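Local coordinates for protein alpha-galactosidase (Umbelopsis vinacea, PDB 3A5V) that probably cleaves terminal alpha-linked galactose from galactosides by hydrolysis, as a tetrameric, N-glycosylated family 27 glycoside hydrolase, at residues A292-R304 and L313-V325. Residues are numbered along the deposited sequence; the frame is centred on the assembly and turned at random.
Sequences AVNQDSSFSPANR and LFSGNLANNTQVV
Val293, in the last turn of helix 288-294, sets CG1 4.2 Å from both Leu318 CD2 and Val324 CG2, an apolar contact of helix with strands 311-318 and 322-329. Asp296 follows, its CG swung opposite the backbone N (chi1 -179°), which brings the carboxylate to the backbone at Leu318 and Ala319. There OD1 accepts Ala319 N at 2.9 Å on its syn side, 15° out of the carboxylate plane, while OD2 takes Ser298 N from above that plane, closing an Asx turn. With only an alanine methyl here, the amides of Ser298 and Ala319 would probably lose their carboxylate acceptor, and the 296-299 turn its tie to the turn at 319-322. At Ser300 water takes over: one molecule accepts from Ser300 N and lies near Asp296 OD2 and Asn317 O, with more acceptors in reach than protons. Ala302 CB then packs 4.1 Å from Val324 CG1. Asn303 pairs with Ser315 in both directions, N to O 2.8 Å and O to N 2.9 Å. Arg304 lays CB over one face of the Phe314 ring, 4.1 Å from its centroid, a CH-pi contact. Helix end, linker and antiparallel hairpin thus join the family 27 TIM barrel to the C-terminal beta sandwich.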
loop_
_atom_site.group_PDB
_atom_site.type_symbol
_atom_site.label_atom_id
_atom_site.label_comp_id
_atom_site.label_asym_id
_atom_site.label_seq_id
_atom_site.Cartn_x
_atom_site.Cartn_y
_atom_site.Cartn_z
ATOM N N ALA A 292 8.808 37.921 5.091
ATOM C CA ALA A 292 8.101 38.392 3.894
ATOM C C ALA A 292 8.015 37.345 2.776
ATOM O O ALA A 292 7.113 37.395 1.937
ATOM C CB ALA A 292 8.758 39.686 3.375
ATOM N N VAL A 293 8.964 36.405 2.740
ATOM C CA VAL A 293 8.860 35.300 1.766
ATOM C C VAL A 293 7.697 34.373 2.139
ATOM O O VAL A 293 6.881 34.015 1.285
ATOM C CB VAL A 293 10.195 34.486 1.662
ATOM C CG1 VAL A 293 9.971 33.152 0.899
ATOM C CG2 VAL A 293 11.282 35.333 0.999
ATOM N N ASN A 294 7.629 33.990 3.416
ATOM C CA ASN A 294 6.548 33.137 3.926
ATOM C C ASN A 294 5.182 33.806 3.745
ATOM O O ASN A 294 4.191 33.158 3.388
ATOM C CB ASN A 294 6.809 32.792 5.414
ATOM C CG ASN A 294 5.722 31.875 6.021
ATOM O OD1 ASN A 294 4.851 32.335 6.756
ATOM N ND2 ASN A 294 5.790 30.571 5.718
ATOM N N GLN A 295 5.162 35.123 3.936
ATOM C CA GLN A 295 3.920 35.904 3.925
ATOM C C GLN A 295 3.638 36.520 2.552
ATOM O O GLN A 295 2.739 37.356 2.413
ATOM C CB GLN A 295 4.008 36.999 5.002
ATOM C CG GLN A 295 4.117 36.411 6.418
ATOM C CD GLN A 295 2.851 35.668 6.835
ATOM O OE1 GLN A 295 1.785 36.278 6.964
ATOM N NE2 GLN A 295 2.956 34.339 7.030
ATOM N N ASP A 296 4.400 36.102 1.544
ATOM C CA ASP A 296 4.264 36.665 0.187
ATOM C C ASP A 296 2.858 36.550 -0.424
ATOM O O ASP A 296 2.218 35.494 -0.355
ATOM C CB ASP A 296 5.290 36.035 -0.767
ATOM C CG ASP A 296 5.190 36.601 -2.166
ATOM O OD1 ASP A 296 5.704 37.716 -2.397
ATOM O OD2 ASP A 296 4.565 35.945 -3.027
ATOM N N SER A 297 2.409 37.629 -1.069
ATOM C CA SER A 297 1.050 37.701 -1.638
ATOM C C SER A 297 0.736 36.741 -2.789
ATOM O O SER A 297 -0.439 36.523 -3.107
ATOM C CB SER A 297 0.720 39.152 -2.046
ATOM O OG SER A 297 1.585 39.560 -3.088
ATOM N N SER A 298 1.756 36.160 -3.419
ATOM C CA SER A 298 1.511 35.128 -4.430
ATOM C C SER A 298 1.173 33.764 -3.832
ATOM O O SER A 298 0.748 32.872 -4.563
ATOM C CB SER A 298 2.689 35.007 -5.407
ATOM O OG SER A 298 2.837 36.229 -6.109
ATOM N N PHE A 299 1.383 33.584 -2.516
ATOM C CA PHE A 299 0.915 32.360 -1.812
ATOM C C PHE A 299 1.418 31.033 -2.394
ATOM O O PHE A 299 0.724 30.019 -2.285
ATOM C CB PHE A 299 -0.622 32.299 -1.823
ATOM C CG PHE A 299 -1.263 33.515 -1.279
ATOM C CD1 PHE A 299 -0.813 34.075 -0.115
ATOM C CD2 PHE A 299 -2.296 34.105 -1.930
ATOM C CE1 PHE A 299 -1.382 35.180 0.352
ATOM C CE2 PHE A 299 -2.847 35.190 -1.440
ATOM C CZ PHE A 299 -2.392 35.723 -0.300
ATOM N N SER A 300 2.618 31.041 -2.969
ATOM C CA SER A 300 3.132 29.889 -3.690
ATOM C C SER A 300 4.346 29.309 -2.967
ATOM O O SER A 300 5.310 30.032 -2.745
ATOM C CB SER A 300 3.554 30.346 -5.093
ATOM O OG SER A 300 3.816 29.237 -5.916
ATOM N N PRO A 301 4.312 28.007 -2.601
ATOM C CA PRO A 301 5.539 27.394 -2.088
ATOM C C PRO A 301 6.642 27.369 -3.154
ATOM O O PRO A 301 6.350 27.262 -4.359
ATOM C CB PRO A 301 5.119 25.940 -1.776
ATOM C CG PRO A 301 3.648 25.984 -1.602
ATOM C CD PRO A 301 3.179 27.058 -2.588
ATOM N N ALA A 302 7.898 27.436 -2.717
ATOM C CA ALA A 302 9.014 27.205 -3.646
ATOM C C ALA A 302 9.030 25.715 -4.012
ATOM O O ALA A 302 8.669 24.877 -3.177
ATOM C CB ALA A 302 10.363 27.638 -3.014
ATOM N N ASN A 303 9.428 25.395 -5.249
ATOM C CA ASN A 303 9.519 24.007 -5.725
ATOM C C ASN A 303 10.954 23.494 -5.687
ATOM O O ASN A 303 11.875 24.266 -5.938
ATOM C CB ASN A 303 9.006 23.901 -7.182
ATOM C CG ASN A 303 7.588 24.420 -7.334
ATOM O OD1 ASN A 303 7.306 25.337 -8.130
ATOM N ND2 ASN A 303 6.694 23.862 -6.556
ATOM N N ARG A 304 11.153 22.200 -5.401
ATOM C CA ARG A 304 12.500 21.628 -5.486
ATOM C C ARG A 304 12.811 21.271 -6.959
ATOM O O ARG A 304 12.202 20.369 -7.539
ATOM C CB ARG A 304 12.682 20.413 -4.551
ATOM C CG ARG A 304 14.127 19.872 -4.521
ATOM C CD ARG A 304 14.409 19.018 -3.288
ATOM N NE ARG A 304 13.945 17.634 -3.413
ATOM C CZ ARG A 304 13.908 16.756 -2.403
ATOM N NH1 ARG A 304 14.267 17.111 -1.168
ATOM N NH2 ARG A 304 13.469 15.525 -2.623
ATOM N N LEU A 313 18.265 22.367 -5.042
ATOM C CA LEU A 313 17.897 23.715 -5.502
ATOM C C LEU A 313 16.381 23.894 -5.367
ATOM O O LEU A 313 15.617 23.030 -5.817
ATOM C CB LEU A 313 18.286 23.914 -6.982
ATOM C CG LEU A 313 17.812 25.220 -7.654
ATOM C CD1 LEU A 313 18.484 26.422 -6.994
ATOM C CD2 LEU A 313 18.056 25.220 -9.172
ATOM N N PHE A 314 15.962 25.006 -4.762
ATOM C CA PHE A 314 14.548 25.383 -4.708
ATOM C C PHE A 314 14.342 26.712 -5.435
ATOM O O PHE A 314 15.219 27.597 -5.407
ATOM C CB PHE A 314 14.061 25.542 -3.259
ATOM C CG PHE A 314 14.046 24.252 -2.462
ATOM C CD1 PHE A 314 15.232 23.711 -1.948
ATOM C CD2 PHE A 314 12.838 23.604 -2.197
ATOM C CE1 PHE A 314 15.212 22.516 -1.195
ATOM C CE2 PHE A 314 12.803 22.423 -1.451
ATOM C CZ PHE A 314 13.999 21.878 -0.947
ATOM N N SER A 315 13.179 26.847 -6.057
ATOM C CA SER A 315 12.833 28.058 -6.800
ATOM C C SER A 315 11.328 28.265 -6.752
ATOM O O SER A 315 10.563 27.323 -7.003
ATOM C CB SER A 315 13.288 27.913 -8.260
ATOM O OG SER A 315 12.876 29.023 -9.028
ATOM N N GLY A 316 10.898 29.498 -6.463
ATOM C CA GLY A 316 9.480 29.814 -6.425
ATOM C C GLY A 316 9.158 31.253 -6.766
ATOM O O GLY A 316 9.976 32.128 -6.578
ATOM N N ASN A 317 7.958 31.509 -7.266
ATOM C CA ASN A 317 7.546 32.896 -7.509
ATOM C C ASN A 317 7.177 33.658 -6.249
ATOM O O ASN A 317 6.580 33.094 -5.303
ATOM C CB ASN A 317 6.297 32.923 -8.398
ATOM C CG ASN A 317 6.471 32.144 -9.676
ATOM O OD1 ASN A 317 5.939 31.046 -9.811
ATOM N ND2 ASN A 317 7.222 32.699 -10.616
ATOM N N LEU A 318 7.513 34.947 -6.283
ATOM C CA LEU A 318 7.096 35.930 -5.292
ATOM C C LEU A 318 6.360 37.063 -6.028
ATOM O O LEU A 318 6.260 37.044 -7.263
ATOM C CB LEU A 318 8.313 36.468 -4.534
ATOM C CG LEU A 318 9.187 35.480 -3.740
ATOM C CD1 LEU A 318 10.436 36.192 -3.210
ATOM C CD2 LEU A 318 8.402 34.816 -2.605
ATOM N N ALA A 319 5.842 38.033 -5.280
ATOM C CA ALA A 319 5.005 39.101 -5.856
ATOM C C ALA A 319 5.818 39.967 -6.839
ATOM O O ALA A 319 7.053 40.004 -6.773
ATOM C CB ALA A 319 4.419 39.971 -4.729
ATOM N N ASN A 320 5.129 40.628 -7.769
ATOM C CA ASN A 320 5.775 41.615 -8.663
ATOM C C ASN A 320 6.904 41.044 -9.513
ATOM O O ASN A 320 7.969 41.676 -9.695
ATOM C CB ASN A 320 6.269 42.818 -7.857
ATOM C CG ASN A 320 5.199 43.382 -6.955
ATOM O OD1 ASN A 320 5.429 43.608 -5.761
ATOM N ND2 ASN A 320 4.003 43.572 -7.501
ATOM N N ASN A 321 6.660 39.841 -10.023
ATOM C CA ASN A 321 7.570 39.173 -10.942
ATOM C C ASN A 321 8.952 38.875 -10.336
ATOM O O ASN A 321 9.946 38.797 -11.059
ATOM C CB ASN A 321 7.687 40.005 -12.239
ATOM C CG ASN A 321 8.005 39.170 -13.448
ATOM O OD1 ASN A 321 7.648 37.995 -13.527
ATOM N ND2 ASN A 321 8.689 39.779 -14.418
ATOM N N THR A 322 9.033 38.728 -9.015
ATOM C CA THR A 322 10.309 38.378 -8.392
ATOM C C THR A 322 10.332 36.866 -8.099
ATOM O O THR A 322 9.314 36.188 -8.272
ATOM C CB THR A 322 10.610 39.230 -7.138
ATOM O OG1 THR A 322 9.599 39.003 -6.149
ATOM C CG2 THR A 322 10.657 40.756 -7.501
ATOM N N GLN A 323 11.493 36.347 -7.694
ATOM C CA GLN A 323 11.670 34.892 -7.512
ATOM C C GLN A 323 12.457 34.625 -6.257
ATOM O O GLN A 323 13.440 35.323 -5.982
ATOM C CB GLN A 323 12.435 34.286 -8.698
ATOM C CG GLN A 323 12.299 32.742 -8.885
ATOM C CD GLN A 323 10.967 32.333 -9.521
ATOM O OE1 GLN A 323 10.159 33.179 -9.891
ATOM N NE2 GLN A 323 10.729 31.033 -9.618
ATOM N N VAL A 324 12.052 33.610 -5.501
ATOM C CA VAL A 324 12.895 33.150 -4.396
ATOM C C VAL A 324 13.714 31.957 -4.901
ATOM O O VAL A 324 13.198 31.107 -5.633
ATOM C CB VAL A 324 12.092 32.830 -3.087
ATOM C CG1 VAL A 324 11.153 31.626 -3.282
ATOM C CG2 VAL A 324 13.057 32.573 -1.906
ATOM N N VAL A 325 14.996 31.934 -4.555
ATOM C CA VAL A 325 15.893 30.842 -4.933
ATOM C C VAL A 325 16.670 30.411 -3.706
ATOM O O VAL A 325 17.222 31.248 -2.987
ATOM C CB VAL A 325 16.842 31.225 -6.114
ATOM C CG1 VAL A 325 17.870 30.113 -6.402
ATOM C CG2 VAL A 325 16.014 31.505 -7.384
HETATM O O HOH W 1 4.845 33.308 -3.074
HETATM O O HOH W 2 3.651 35.920 -8.591
HETATM O O HOH W 3 7.710 30.783 -3.864
HETATM O O HOH W 4 6.243 28.912 -6.655
HETATM O O HOH W 5 9.489 26.850 -9.510
#